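Local coordinates for putative solute-binding component of ABC transporter (Clostridium phytofermentans, PDB 4YS6), which probably binds carbohydrate as the solute-capturing component of an ABC transporter, and is seen here with beta-D-glucose bound, at residues G263-I275 / L282-T294. Numbering follows the deposited sequence.
With BGC (beta-D-glucopyranose), chain D.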
ATOM      1  N   GLY A 263      21.063 -17.977  -8.274  1.00 26.59           N
ATOM      2  CA  GLY A 263      20.172 -19.083  -8.592  1.00 27.47           C
ATOM      3  C   GLY A 263      19.084 -18.741  -9.605  1.00 27.69           C
ATOM      4  O   GLY A 263      19.062 -17.644 -10.182  1.00 24.34           O
ATOM      5  N   GLU A 264      18.174 -19.687  -9.825  1.00 21.82           N
ATOM      6  CA  GLU A 264      17.015 -19.430 -10.684  1.00 23.55           C
ATOM      7  C   GLU A 264      16.120 -18.401 -10.023  1.00 24.46           C
ATOM      8  O   GLU A 264      15.886 -18.470  -8.820  1.00 22.59           O
ATOM      9  CB  GLU A 264      16.231 -20.710 -10.958  1.00 31.01           C
ATOM     10  CG  GLU A 264      16.927 -21.667 -11.915  1.00 45.75           C
ATOM     11  CD  GLU A 264      17.283 -21.020 -13.255  1.00 57.34           C
ATOM     12  OE1 GLU A 264      16.498 -20.188 -13.764  1.00 57.56           O
ATOM     13  OE2 GLU A 264      18.362 -21.341 -13.795  1.00 59.36           O
ATOM     14  N   TRP A 265      15.640 -17.452 -10.824  1.00 23.63           N
ATOM     15  CA  TRP A 265      14.852 -16.320 -10.343  1.00 17.90           C
ATOM     16  C   TRP A 265      13.565 -16.751  -9.622  1.00 17.08           C
ATOM     17  O   TRP A 265      12.811 -17.598 -10.152  1.00 18.15           O
ATOM     18  CB  TRP A 265      14.502 -15.410 -11.532  1.00 19.87           C
ATOM     19  CG  TRP A 265      14.133 -14.034 -11.113  1.00 19.45           C
ATOM     20  CD1 TRP A 265      12.884 -13.527 -10.985  1.00 20.54           C
ATOM     21  CD2 TRP A 265      15.034 -12.985 -10.749  1.00 20.24           C
ATOM     22  NE1 TRP A 265      12.941 -12.230 -10.548  1.00 20.14           N
ATOM     23  CE2 TRP A 265      14.256 -11.868 -10.418  1.00 18.58           C
ATOM     24  CE3 TRP A 265      16.427 -12.883 -10.674  1.00 27.46           C
ATOM     25  CZ2 TRP A 265      14.816 -10.667 -10.014  1.00 18.92           C
ATOM     26  CZ3 TRP A 265      16.979 -11.686 -10.285  1.00 27.79           C
ATOM     27  CH2 TRP A 265      16.177 -10.595  -9.963  1.00 21.80           C
ATOM     28  N   PRO A 266      13.295 -16.182  -8.427  1.00 14.94           N
ATOM     29  CA  PRO A 266      12.081 -16.511  -7.687  1.00 14.75           C
ATOM     30  C   PRO A 266      10.836 -15.806  -8.211  1.00 14.49           C
ATOM     31  O   PRO A 266      10.929 -14.802  -8.928  1.00 14.36           O
ATOM     32  CB  PRO A 266      12.391 -16.018  -6.260  1.00 14.39           C
ATOM     33  CG  PRO A 266      13.315 -14.910  -6.470  1.00 14.48           C
ATOM     34  CD  PRO A 266      14.150 -15.250  -7.669  1.00 14.63           C
ATOM     35  N   ILE A 267       9.679 -16.329  -7.820  1.00 14.47           N
ATOM     36  CA  ILE A 267       8.447 -15.563  -7.849  1.00 14.14           C
ATOM     37  C   ILE A 267       8.644 -14.314  -7.003  1.00 14.95           C
ATOM     38  O   ILE A 267       9.150 -14.397  -5.874  1.00 15.98           O
ATOM     39  CB  ILE A 267       7.252 -16.353  -7.292  1.00 14.64           C
ATOM     40  CG1 ILE A 267       7.024 -17.634  -8.078  1.00 20.69           C
ATOM     41  CG2 ILE A 267       6.008 -15.470  -7.297  1.00 15.38           C
ATOM     42  CD1 ILE A 267       6.115 -18.618  -7.358  1.00 20.11           C
ATOM     43  N   VAL A 268       8.293 -13.152  -7.557  1.00 13.40           N
ATOM     44  CA  VAL A 268       8.302 -11.898  -6.783  1.00 12.97           C
ATOM     45  C   VAL A 268       6.982 -11.178  -7.000  1.00 15.03           C
ATOM     46  O   VAL A 268       6.616 -10.892  -8.139  1.00 14.14           O
ATOM     47  CB  VAL A 268       9.448 -10.960  -7.195  1.00 13.51           C
ATOM     48  CG1 VAL A 268       9.415  -9.673  -6.369  1.00 15.44           C
ATOM     49  CG2 VAL A 268      10.824 -11.668  -7.049  1.00 15.90           C
ATOM     50  N   THR A 269       6.263 -10.936  -5.909  1.00 12.48           N
ATOM     51  CA  THR A 269       4.984 -10.229  -5.937  1.00 12.29           C
ATOM     52  C   THR A 269       5.172  -8.742  -5.656  1.00 12.68           C
ATOM     53  O   THR A 269       6.268  -8.284  -5.332  1.00 14.08           O
ATOM     54  CB  THR A 269       3.987 -10.805  -4.909  1.00 16.82           C
ATOM     55  OG1 THR A 269       4.480 -10.620  -3.577  1.00 16.13           O
ATOM     56  CG2 THR A 269       3.768 -12.287  -5.147  1.00 13.59           C
ATOM     57  N   GLY A 270       4.089  -7.982  -5.762  1.00 12.23           N
ATOM     58  CA  GLY A 270       4.119  -6.580  -5.462  1.00 11.65           C
ATOM     59  C   GLY A 270       2.747  -5.961  -5.508  1.00 14.11           C
ATOM     60  O   GLY A 270       1.725  -6.645  -5.549  1.00 12.41           O
ATOM     61  N   GLN A 271       2.730  -4.643  -5.490  1.00 11.62           N
ATOM     62  CA  GLN A 271       1.502  -3.879  -5.537  1.00 11.57           C
ATOM     63  C   GLN A 271       1.821  -2.411  -5.863  1.00 12.30           C
ATOM     64  O   GLN A 271       2.776  -1.855  -5.316  1.00 13.24           O
ATOM     65  CB  GLN A 271       0.775  -4.017  -4.201  1.00 20.40           C
ATOM     66  CG  GLN A 271      -0.297  -3.047  -3.973  1.00 22.68           C
ATOM     67  CD  GLN A 271      -0.860  -3.085  -2.549  1.00 14.81           C
ATOM     68  OE1 GLN A 271      -1.983  -2.692  -2.356  1.00 19.44           O
ATOM     69  NE2 GLN A 271      -0.082  -3.582  -1.554  1.00 18.42           N
ATOM     70  N   ASP A 272       0.991  -1.826  -6.731  1.00 12.87           N
ATOM     71  CA  ASP A 272       0.901  -0.390  -7.083  1.00 13.17           C
ATOM     72  C   ASP A 272       1.210  -0.132  -8.564  1.00 12.75           C
ATOM     73  O   ASP A 272       0.875   0.940  -9.087  1.00 14.28           O
ATOM     74  CB  ASP A 272       1.856   0.542  -6.303  1.00 13.74           C
ATOM     75  CG  ASP A 272       1.511   0.689  -4.836  1.00 18.33           C
ATOM     76  OD1 ASP A 272       0.446   0.219  -4.380  1.00 16.01           O
ATOM     77  OD2 ASP A 272       2.329   1.352  -4.146  1.00 15.73           O
ATOM     78  N   CYS A 273       1.889  -1.069  -9.216  1.00 12.24           N
ATOM     79  CA  CYS A 273       2.383  -0.862 -10.575  1.00 12.57           C
ATOM     80  C   CYS A 273       3.204   0.422 -10.682  1.00 12.66           C
ATOM     81  O   CYS A 273       2.982   1.244 -11.602  1.00 13.45           O
ATOM     82  CB  CYS A 273       1.237  -0.831 -11.593  1.00 13.89           C
ATOM     83  SG  CYS A 273       0.433  -2.449 -11.728  1.00 14.81           S
ATOM     84  N   ASP A 274       4.130   0.614  -9.739  1.00 12.37           N
ATOM     85  CA  ASP A 274       5.129   1.674  -9.885  1.00 12.52           C
ATOM     86  C   ASP A 274       5.865   1.488 -11.209  1.00 13.24           C
ATOM     87  O   ASP A 274       6.101   0.373 -11.654  1.00 12.95           O
ATOM     88  CB  ASP A 274       6.167   1.662  -8.750  1.00 12.30           C
ATOM     89  CG  ASP A 274       5.597   2.079  -7.406  1.00 16.11           C
ATOM     90  OD1 ASP A 274       4.474   2.637  -7.354  1.00 16.11           O
ATOM     91  OD2 ASP A 274       6.316   1.889  -6.394  1.00 17.63           O
ATOM     92  N   ILE A 275       6.298   2.586 -11.803  1.00 13.18           N
ATOM     93  CA  ILE A 275       6.946   2.542 -13.105  1.00 13.61           C
ATOM     94  C   ILE A 275       8.192   1.665 -13.096  1.00 13.60           C
ATOM     95  O   ILE A 275       8.381   0.875 -14.001  1.00 13.85           O
ATOM     96  CB  ILE A 275       7.303   3.970 -13.582  1.00 13.96           C
ATOM     97  CG1 ILE A 275       6.019   4.695 -13.944  1.00 17.26           C
ATOM     98  CG2 ILE A 275       8.221   3.955 -14.805  1.00 19.07           C
ATOM     99  CD1 ILE A 275       6.199   6.188 -14.177  1.00 26.39           C
ATOM    100  N   LEU A 282       8.570  -6.239 -17.339  1.00 15.34           N
ATOM    101  CA  LEU A 282       8.839  -6.424 -18.767  1.00 15.83           C
ATOM    102  C   LEU A 282      10.168  -7.131 -19.036  1.00 16.11           C
ATOM    103  O   LEU A 282      10.362  -7.701 -20.117  1.00 16.68           O
ATOM    104  CB  LEU A 282       8.812  -5.083 -19.497  1.00 17.86           C
ATOM    105  CG  LEU A 282       7.506  -4.290 -19.343  1.00 27.70           C
ATOM    106  CD1 LEU A 282       7.482  -3.068 -20.243  1.00 27.60           C
ATOM    107  CD2 LEU A 282       6.282  -5.133 -19.567  1.00 37.76           C
ATOM    108  N   ASP A 283      11.083  -7.083 -18.064  1.00 15.75           N
ATOM    109  CA  ASP A 283      12.386  -7.747 -18.176  1.00 16.00           C
ATOM    110  C   ASP A 283      12.416  -9.054 -17.407  1.00 15.86           C
ATOM    111  O   ASP A 283      13.477  -9.648 -17.227  1.00 16.00           O
ATOM    112  CB  ASP A 283      13.520  -6.851 -17.652  1.00 25.00           C
ATOM    113  CG  ASP A 283      13.899  -5.745 -18.625  1.00 41.48           C
ATOM    114  OD1 ASP A 283      13.693  -5.913 -19.846  1.00 39.34           O
ATOM    115  OD2 ASP A 283      14.420  -4.709 -18.159  1.00 38.22           O
ATOM    116  N   GLY A 284      11.262  -9.486 -16.931  1.00 15.64           N
ATOM    117  CA  GLY A 284      11.153 -10.782 -16.280  1.00 17.58           C
ATOM    118  C   GLY A 284      11.648 -10.803 -14.842  1.00 21.08           C
ATOM    119  O   GLY A 284      11.894 -11.881 -14.290  1.00 19.69           O
ATOM    120  N   LYS A 285      11.779  -9.636 -14.215  1.00 14.72           N
ATOM    121  CA  LYS A 285      12.358  -9.569 -12.870  1.00 14.35           C
ATOM    122  C   LYS A 285      11.313  -9.464 -11.749  1.00 18.09           C
ATOM    123  O   LYS A 285      11.635  -9.605 -10.586  1.00 21.64           O
ATOM    124  CB  LYS A 285      13.308  -8.384 -12.744  1.00 14.53           C
ATOM    125  CG  LYS A 285      14.608  -8.491 -13.498  1.00 16.14           C
ATOM    126  CD  LYS A 285      15.429  -7.250 -13.197  1.00 35.01           C
ATOM    127  CE  LYS A 285      16.395  -6.880 -14.295  1.00 48.58           C
ATOM    128  NZ  LYS A 285      16.896  -5.481 -14.107  1.00 54.39           N
ATOM    129  N   GLN A 286      10.066  -9.230 -12.107  1.00 13.84           N
ATOM    130  CA  GLN A 286       8.979  -9.241 -11.138  1.00 13.49           C
ATOM    131  C   GLN A 286       7.815  -9.978 -11.794  1.00 19.42           C
ATOM    132  O   GLN A 286       7.545  -9.812 -12.985  1.00 14.11           O
ATOM    133  CB  GLN A 286       8.594  -7.832 -10.726  1.00 13.14           C
ATOM    134  CG  GLN A 286       7.416  -7.791  -9.802  1.00 15.95           C
ATOM    135  CD  GLN A 286       7.248  -6.468  -9.097  1.00 13.77           C
ATOM    136  OE1 GLN A 286       8.202  -5.722  -8.882  1.00 12.55           O
ATOM    137  NE2 GLN A 286       6.026  -6.191  -8.696  1.00 12.78           N
ATOM    138  N   SER A 287       7.145 -10.823 -11.030  1.00 13.62           N
ATOM    139  CA  SER A 287       6.113 -11.714 -11.589  1.00 13.91           C
ATOM    140  C   SER A 287       4.779 -11.041 -11.860  1.00 13.81           C
ATOM    141  O   SER A 287       4.117 -11.308 -12.870  1.00 14.17           O
ATOM    142  CB  SER A 287       5.863 -12.879 -10.620  1.00 16.26           C
ATOM    143  OG  SER A 287       7.065 -13.569 -10.358  1.00 19.20           O
HETATM  144  N   MSE A 288       4.368 -10.219 -10.913  1.00 13.37           N
HETATM  145  CA  MSE A 288       3.060  -9.594 -10.963  1.00 17.07           C
HETATM  146  C   MSE A 288       3.063  -8.372 -10.060  1.00 16.23           C
HETATM  147  O   MSE A 288       3.980  -8.171  -9.234  1.00 14.85           O
HETATM  148  CB  MSE A 288       1.981 -10.581 -10.512  1.00 15.49           C
HETATM  149  CG  MSE A 288       2.157 -11.068  -9.086  1.00 16.20           C
HETATM  150 SE   MSE A 288       1.455  -9.911  -7.655  1.00 27.16          SE
HETATM  151  CE  MSE A 288      -0.299 -10.728  -7.380  1.00 21.06           C
ATOM    152  N   SER A 289       2.033  -7.553 -10.225  1.00 12.74           N
ATOM    153  CA  SER A 289       1.771  -6.484  -9.318  1.00 12.38           C
ATOM    154  C   SER A 289       0.252  -6.351  -9.227  1.00 17.45           C
ATOM    155  O   SER A 289      -0.497  -7.167  -9.768  1.00 21.62           O
ATOM    156  CB  SER A 289       2.462  -5.185  -9.762  1.00 13.06           C
ATOM    157  OG  SER A 289       2.372  -4.157  -8.767  1.00 12.95           O
ATOM    158  N   ILE A 290      -0.197  -5.410  -8.438  1.00 17.08           N
ATOM    159  CA  ILE A 290      -1.625  -5.179  -8.245  1.00 14.43           C
ATOM    160  C   ILE A 290      -1.839  -3.738  -8.633  1.00 18.98           C
ATOM    161  O   ILE A 290      -1.141  -2.850  -8.141  1.00 19.38           O
ATOM    162  CB  ILE A 290      -2.072  -5.436  -6.779  1.00 21.06           C
ATOM    163  CG1 ILE A 290      -1.854  -6.892  -6.341  1.00 22.35           C
ATOM    164  CG2 ILE A 290      -3.538  -5.002  -6.568  1.00 19.37           C
ATOM    165  CD1 ILE A 290      -2.642  -7.901  -7.065  1.00 26.72           C
ATOM    166  N   PHE A 291      -2.790  -3.498  -9.522  1.00 13.99           N
ATOM    167  CA  PHE A 291      -3.096  -2.153  -9.969  1.00 12.85           C
ATOM    168  C   PHE A 291      -4.233  -1.587  -9.129  1.00 17.68           C
ATOM    169  O   PHE A 291      -5.316  -2.152  -9.063  1.00 16.32           O
ATOM    170  CB  PHE A 291      -3.487  -2.118 -11.439  1.00 15.17           C
ATOM    171  CG  PHE A 291      -3.913  -0.760 -11.928  1.00 17.33           C
ATOM    172  CD1 PHE A 291      -3.080   0.344 -11.787  1.00 21.86           C
ATOM    173  CD2 PHE A 291      -5.127  -0.590 -12.562  1.00 19.50           C
ATOM    174  CE1 PHE A 291      -3.475   1.592 -12.258  1.00 19.72           C
ATOM    175  CE2 PHE A 291      -5.513   0.638 -13.041  1.00 24.99           C
ATOM    176  CZ  PHE A 291      -4.676   1.737 -12.879  1.00 22.59           C
ATOM    177  N   LYS A 292      -3.949  -0.458  -8.507  1.00 14.39           N
ATOM    178  CA  LYS A 292      -4.891   0.299  -7.724  1.00 13.57           C
ATOM    179  C   LYS A 292      -5.000   1.695  -8.361  1.00 17.71           C
ATOM    180  O   LYS A 292      -4.088   2.523  -8.292  1.00 15.74           O
ATOM    181  CB  LYS A 292      -4.437   0.369  -6.257  1.00 13.99           C
ATOM    182  CG  LYS A 292      -4.159  -1.008  -5.645  1.00 15.83           C
ATOM    183  CD  LYS A 292      -4.096  -1.008  -4.136  1.00 17.07           C
ATOM    184  CE  LYS A 292      -3.004  -0.114  -3.565  1.00 16.48           C
ATOM    185  NZ  LYS A 292      -2.921  -0.390  -2.097  1.00 14.46           N
ATOM    186  N   ASP A 293      -6.109   1.941  -9.041  1.00 15.40           N
ATOM    187  CA  ASP A 293      -6.222   3.164  -9.832  1.00 12.91           C
ATOM    188  C   ASP A 293      -6.483   4.340  -8.880  1.00 12.92           C
ATOM    189  O   ASP A 293      -7.609   4.512  -8.396  1.00 16.51           O
ATOM    190  CB  ASP A 293      -7.338   3.033 -10.875  1.00 17.13           C
ATOM    191  CG  ASP A 293      -7.336   4.170 -11.881  1.00 17.45           C
ATOM    192  OD1 ASP A 293      -6.864   5.285 -11.552  1.00 17.93           O
ATOM    193  OD2 ASP A 293      -7.811   3.959 -13.017  1.00 18.79           O
ATOM    194  N   THR A 294      -5.443   5.127  -8.602  1.00 13.74           N
ATOM    195  CA  THR A 294      -5.589   6.234  -7.648  1.00 14.71           C
ATOM    196  C   THR A 294      -6.599   7.278  -8.108  1.00 15.21           C
ATOM    197  O   THR A 294      -7.111   8.042  -7.291  1.00 17.30           O
ATOM    198  CB  THR A 294      -4.243   6.952  -7.363  1.00 13.97           C
ATOM    199  OG1 THR A 294      -3.692   7.528  -8.557  1.00 18.43           O
ATOM    200  CG2 THR A 294      -3.253   5.994  -6.778  1.00 16.84           C
TER
HETATM  201  C2  BGC D 403      -0.467   1.597   0.369  1.00 10.88           C
HETATM  202  C3  BGC D 403       0.345   0.935  -0.697  1.00 12.91           C
HETATM  203  C4  BGC D 403       1.694   1.508  -0.822  1.00 10.44           C
HETATM  204  C5  BGC D 403       2.416   1.568   0.489  1.00 11.03           C
HETATM  205  C6  BGC D 403       3.715   2.343   0.442  1.00 13.09           C
HETATM  206  C1  BGC D 403       0.267   1.475   1.719  1.00 12.38           C
HETATM  207  O1  BGC D 403      -0.367   2.048   2.684  1.00 17.69           O
HETATM  208  O2  BGC D 403      -1.739   0.971   0.472  1.00 11.78           O
HETATM  209  O3  BGC D 403      -0.416   1.083  -1.955  1.00 12.38           O
HETATM  210  O4  BGC D 403       2.532   0.706  -1.692  1.00 12.51           O
HETATM  211  O5  BGC D 403       1.539   2.232   1.447  1.00 12.54           O
HETATM  212  O6  BGC D 403       3.570   3.581  -0.236  1.00 12.98           O
HETATM  213  O   HOH W   1       9.879 -12.676 -10.541  1.00 27.50           O
HETATM  214  O   HOH W   2      -1.707   1.258  -8.532  1.00 22.68           O
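The indole of W265 meets K285 at its pyrrole edge: NE1 donates to K285 O at 2.9 Å, reaching it from above the carbonyl plane, while P266 CD rests over the rim of one face. In plane at the edge of the W265 ring lies a water that donates to P266 O and is hydrogen-bonded to S287 OG. The CB and CG of K285 run past CZ2. Farther along, D293 N lies over the centre of one face of the F291 ring, while F291 CB touches C273 SG.

Between these rings the two segments run side by side. S287 N binds V268 O, and the extended Q286 side chain carries NE2 to M288 O in a nearly straight bond (174°) within its own amide plane. T269 CB packs against SE of the selenomethionine M288. D272 N then closes on I290 O at 2.8 Å, and C273 N donates to S289 OG, which D247 also holds.

At the sugar end, a bend in the K292 chain (chi3 -60°) brings NZ to glucose O3 and, weakly, O2. Q271 OE1 lies doubtfully close to NZ. Glucose O3 donates to D272 OD1 and O4 to OD2; R50, D124 and N246 also bind the sugar. D272 OD1 and K292 NZ stand 4.1 Å apart, beyond a salt bridge, though the lysine may still favour the ionised carboxylate. Joining the edges of the parallel and mixed sheets beside the sugar is consistent with the interlobe hinge of type I periplasmic binding proteins.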